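Local atomic coordinates of digeranylgeranylglycerophospholipid reductase (Sulfolobus acidocaldarius, PDB entry 4OPC), a protein that uses FAD to hydrogenate the double bonds of the geranylgeranyl chains of archaeal lipid precursors, giving the saturated phytanyl chains of archaeal membrane lipids. Residues 356-359 against 360-364; 100-103 against 104-107. All coordinates share one frame; numbering follows the deposited sequence.

Contact 1. Residues 356-359 against 360-364; sequences QKLS and NDDIN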
loop_
_atom_site.group_PDB
_atom_site.type_symbol
_atom_site.label_atom_id
_atom_site.label_comp_id
_atom_site.label_asym_id
_atom_site.label_seq_id
_atom_site.Cartn_x
_atom_site.Cartn_y
_atom_site.Cartn_z
ATOM N N GLN A 356 -13.627 -4.614 -9.855
ATOM C CA GLN A 356 -12.835 -5.168 -10.959
ATOM C C GLN A 356 -13.655 -6.012 -11.934
ATOM O O GLN A 356 -13.216 -6.245 -13.057
ATOM C CB GLN A 356 -11.654 -5.971 -10.421
ATOM C CG GLN A 356 -10.565 -5.100 -9.810
ATOM C CD GLN A 356 -9.465 -5.911 -9.159
ATOM O OE1 GLN A 356 -9.723 -6.889 -8.457
ATOM N NE2 GLN A 356 -8.221 -5.507 -9.384
ATOM N N LYS A 357 -14.844 -6.460 -11.531
ATOM C CA LYS A 357 -15.689 -7.270 -12.404
ATOM C C LYS A 357 -16.734 -6.450 -13.158
ATOM O O LYS A 357 -17.443 -6.990 -14.017
ATOM C CB LYS A 357 -16.392 -8.392 -11.628
ATOM C CG LYS A 357 -15.476 -9.490 -11.103
ATOM C CD LYS A 357 -15.145 -10.519 -12.162
ATOM C CE LYS A 357 -14.369 -11.679 -11.552
ATOM N NZ LYS A 357 -13.955 -12.678 -12.575
ATOM N N LEU A 358 -16.829 -5.155 -12.868
ATOM C CA LEU A 358 -17.836 -4.315 -13.526
ATOM C C LEU A 358 -17.402 -3.975 -14.941
ATOM O O LEU A 358 -16.207 -3.845 -15.214
ATOM C CB LEU A 358 -18.075 -3.026 -12.739
ATOM C CG LEU A 358 -18.700 -3.180 -11.347
ATOM C CD1 LEU A 358 -18.838 -1.809 -10.681
ATOM C CD2 LEU A 358 -20.050 -3.895 -11.409
ATOM N N SER A 359 -18.367 -3.851 -15.847
ATOM C CA SER A 359 -18.061 -3.432 -17.210
ATOM C C SER A 359 -17.996 -1.917 -17.306
ATOM O O SER A 359 -18.488 -1.208 -16.420
ATOM C CB SER A 359 -19.129 -3.943 -18.171
ATOM O OG SER A 359 -20.362 -3.274 -17.947
ATOM N N ASN A 360 -17.417 -1.415 -18.394
ATOM C CA ASN A 360 -17.460 0.019 -18.640
ATOM C C ASN A 360 -18.898 0.529 -18.653
ATOM O O ASN A 360 -19.177 1.598 -18.125
ATOM C CB ASN A 360 -16.747 0.404 -19.941
ATOM C CG ASN A 360 -15.256 0.530 -19.766
ATOM O OD1 ASN A 360 -14.750 0.497 -18.645
ATOM N ND2 ASN A 360 -14.543 0.681 -20.867
ATOM N N ASP A 361 -19.812 -0.231 -19.256
ATOM C CA ASP A 361 -21.210 0.200 -19.303
ATOM C C ASP A 361 -21.772 0.319 -17.891
ATOM O O ASP A 361 -22.522 1.255 -17.603
ATOM C CB ASP A 361 -22.077 -0.758 -20.132
ATOM C CG ASP A 361 -21.832 -0.633 -21.629
ATOM O OD1 ASP A 361 -21.290 0.402 -22.079
ATOM O OD2 ASP A 361 -22.192 -1.579 -22.359
ATOM N N ASP A 362 -21.412 -0.623 -17.022
ATOM C CA ASP A 362 -21.856 -0.585 -15.621
ATOM C C ASP A 362 -21.371 0.672 -14.906
ATOM O O ASP A 362 -22.136 1.323 -14.183
ATOM C CB ASP A 362 -21.324 -1.772 -14.825
ATOM C CG ASP A 362 -21.924 -3.090 -15.229
ATOM O OD1 ASP A 362 -23.075 -3.126 -15.704
ATOM O OD2 ASP A 362 -21.240 -4.111 -15.005
ATOM N N ILE A 363 -20.095 0.989 -15.085
ATOM C CA ILE A 363 -19.496 2.130 -14.408
ATOM C C ILE A 363 -20.047 3.446 -14.961
ATOM O O ILE A 363 -20.406 4.348 -14.196
ATOM C CB ILE A 363 -17.979 2.073 -14.509
ATOM C CG1 ILE A 363 -17.493 0.748 -13.909
ATOM C CG2 ILE A 363 -17.349 3.271 -13.783
ATOM C CD1 ILE A 363 -16.081 0.340 -14.318
ATOM N N ASN A 364 -20.148 3.551 -16.285
ATOM C CA ASN A 364 -20.762 4.726 -16.893
ATOM C C ASN A 364 -22.173 4.972 -16.371
ATOM O O ASN A 364 -22.539 6.103 -16.048
ATOM C CB ASN A 364 -20.817 4.590 -18.417
ATOM C CG ASN A 364 -19.454 4.756 -19.062
ATOM O OD1 ASN A 364 -18.595 5.477 -18.547
ATOM N ND2 ASN A 364 -19.249 4.101 -20.192
#
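Leu358 leads into the turn and is the first residue here to touch the helix that follows: its CB lies 4.0 Å from CG1 of Ile363, and its CD2 comes within 3.8 Å of OD2 of Asp362, the two side chains crossing at about a right angle. The Leu358 side chain also reaches to about 4 Å from the bound phospholipid.

Ser359 is the N-cap, and with Asp362 it makes a capping box, a worked example of how a side chain supplies an acceptor to an N-H of the first helical turn. Its OG accepts from Asp362 N at 3.0 Å, with an N-H...O angle of 157°. A first torsion of 69° places OG between the backbone N and the carbonyl carbon, turned over the helix end. The return bond runs from Ser359 N to Asp362 OD2, 3.0 Å long and nearly straight at 170°, although the donor stands above the carboxylate plane. Ser359 O then takes Ile363 N at 3.0 Å, the first ordinary helical bond, while CG1 of Ile363 packs against the same oxygen at 3.3 Å.

The other carboxylate oxygen of Asp362, OD1, has its own partners, a salt bridge to Arg403 and a hydrogen bond to Ser405, which tie the cap to the chain between helices 388-397 and 410-425. Asn360 bonds to Asp208 and Gln209, just beyond strand 202-206, and Ile363 touches Pro82 between strands 70-80 and 87-97, so helix 360-368, reached from helix 332-357 by this short turn, begins against two loops of the eight-stranded sheet.

Contact 2. Residues 100-103 against 104-107; sequences PLYN and QRVL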
loop_
_atom_site.group_PDB
_atom_site.type_symbol
_atom_site.label_atom_id
_atom_site.label_comp_id
_atom_site.label_asym_id
_atom_site.label_seq_id
_atom_site.Cartn_x
_atom_site.Cartn_y
_atom_site.Cartn_z
ATOM N N PRO A 100 11.870 10.193 -3.277
ATOM C CA PRO A 100 13.236 9.942 -2.804
ATOM C C PRO A 100 13.750 11.053 -1.886
ATOM O O PRO A 100 14.387 10.754 -0.876
ATOM C CB PRO A 100 14.063 9.909 -4.090
ATOM C CG PRO A 100 13.098 9.624 -5.189
ATOM C CD PRO A 100 11.759 10.120 -4.749
ATOM N N LEU A 101 13.488 12.315 -2.218
ATOM C CA LEU A 101 14.000 13.409 -1.393
ATOM C C LEU A 101 13.408 13.375 0.014
ATOM O O LEU A 101 14.129 13.507 1.003
ATOM C CB LEU A 101 13.730 14.756 -2.059
ATOM C CG LEU A 101 14.599 15.921 -1.606
ATOM C CD1 LEU A 101 16.026 15.714 -2.091
ATOM C CD2 LEU A 101 14.023 17.207 -2.143
ATOM N N TYR A 102 12.098 13.196 0.117
ATOM C CA TYR A 102 11.472 13.111 1.427
ATOM C C TYR A 102 11.934 11.881 2.208
ATOM O O TYR A 102 12.307 11.989 3.383
ATOM C CB TYR A 102 9.944 13.095 1.304
ATOM C CG TYR A 102 9.285 12.930 2.649
ATOM C CD1 TYR A 102 9.195 13.997 3.534
ATOM C CD2 TYR A 102 8.791 11.692 3.054
ATOM C CE1 TYR A 102 8.622 13.842 4.782
ATOM C CE2 TYR A 102 8.212 11.529 4.294
ATOM C CZ TYR A 102 8.126 12.604 5.157
ATOM O OH TYR A 102 7.560 12.441 6.405
ATOM N N ASN A 103 11.903 10.723 1.555
ATOM C CA ASN A 103 12.327 9.461 2.155
ATOM C C ASN A 103 13.761 9.568 2.691
ATOM O O ASN A 103 14.050 9.134 3.817
ATOM C CB ASN A 103 12.212 8.375 1.073
ATOM C CG ASN A 103 12.152 6.960 1.614
ATOM O OD1 ASN A 103 11.540 6.098 0.983
ATOM N ND2 ASN A 103 12.803 6.694 2.743
ATOM N N GLN A 104 14.654 10.152 1.900
ATOM C CA GLN A 104 16.041 10.299 2.329
ATOM C C GLN A 104 16.169 11.244 3.513
ATOM O O GLN A 104 17.020 11.039 4.389
ATOM C CB GLN A 104 16.931 10.724 1.157
ATOM C CG GLN A 104 17.137 9.582 0.148
ATOM C CD GLN A 104 17.609 10.047 -1.211
ATOM O OE1 GLN A 104 18.399 10.989 -1.327
ATOM N NE2 GLN A 104 17.127 9.381 -2.258
ATOM N N ARG A 105 15.344 12.286 3.554
ATOM C CA ARG A 105 15.392 13.214 4.680
ATOM C C ARG A 105 14.928 12.535 5.967
ATOM O O ARG A 105 15.533 12.725 7.026
ATOM C CB ARG A 105 14.568 14.476 4.404
ATOM C CG ARG A 105 14.487 15.444 5.590
ATOM C CD ARG A 105 13.156 16.195 5.522
ATOM N NE ARG A 105 12.697 16.662 6.818
ATOM C CZ ARG A 105 11.484 17.150 7.032
ATOM N NH1 ARG A 105 10.613 17.225 6.028
ATOM N NH2 ARG A 105 11.138 17.558 8.245
ATOM N N VAL A 106 13.864 11.746 5.885
ATOM C CA VAL A 106 13.411 10.964 7.033
ATOM C C VAL A 106 14.541 10.073 7.536
ATOM O O VAL A 106 14.824 10.040 8.728
ATOM C CB VAL A 106 12.171 10.117 6.695
ATOM C CG1 VAL A 106 11.813 9.186 7.844
ATOM C CG2 VAL A 106 10.992 11.028 6.360
ATOM N N LEU A 107 15.218 9.390 6.619
ATOM C CA LEU A 107 16.329 8.523 7.005
ATOM C C LEU A 107 17.487 9.297 7.617
ATOM O O LEU A 107 18.052 8.866 8.618
ATOM C CB LEU A 107 16.818 7.719 5.809
ATOM C CG LEU A 107 15.870 6.622 5.349
ATOM C CD1 LEU A 107 16.359 6.092 4.013
ATOM C CD2 LEU A 107 15.817 5.522 6.383
#
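Tyr102 and Val106, one turn apart on alpha-helix 99-112 of this Rossmann-type flavoprotein, meet through a CH-pi contact. Methyl CG2 of Val106 lies over one face of the tyrosine ring, 3.8 Å from its centroid and 26° off the normal, displaced toward the rim and 3.5 Å from CZ. Tyr102 lays its ring along the helix toward that methyl, a chi1 of 177° carrying CG away from the backbone N, and its OH bonds to Pro63 O. Arg105 passes the same ring obliquely, its guanidinium plane perpendicular to the ring and NH1 4.1 Å from CE1. That group is held by Glu109, Glu69 and Tyr64 O.

Asn103 and Leu107 lie side by side and point the same way, with ND2 of Asn103 3.8 Å from CD1 of Leu107. ND2 bonds to Gly14 O, in a glycine-rich turn that fits the Rossmann-type GxGxxG pattern, and Asn103 and Leu107 both rest on helix 16-25, about 6 Å separating the Asn103 side chain from the flavin cofactor. Gln104 extends back toward the start of the helix: its NE2, bonded to Ile43 O, comes 3.6 Å from Pro100 CB, while its backbone N bonds to Pro100 O at 2.9 Å.

How the contacts relate
Read from the N terminus, contact 2 comes first, in helix 99-112, which follows strand 87-97 of the eight-stranded sheet and leads into strand 116-118 at the edge of the six-stranded one. Contact 1 opens some 250 residues later, where helix 332-357 gives way to helix 360-368. Neither closes a long loop, since each joins adjoining residues, and the two lie in series without nesting or crossing. The centres of contact 1 and contact 2 are about 39 Å apart, on opposite sides of the chain's centre. Contact 2 belongs to the cofactor side, packed on helix 16-25, whereas contact 1 belongs to the later helices, beside the bound phospholipid. One spans the first two turns of a helix, the other the cap at a helix start.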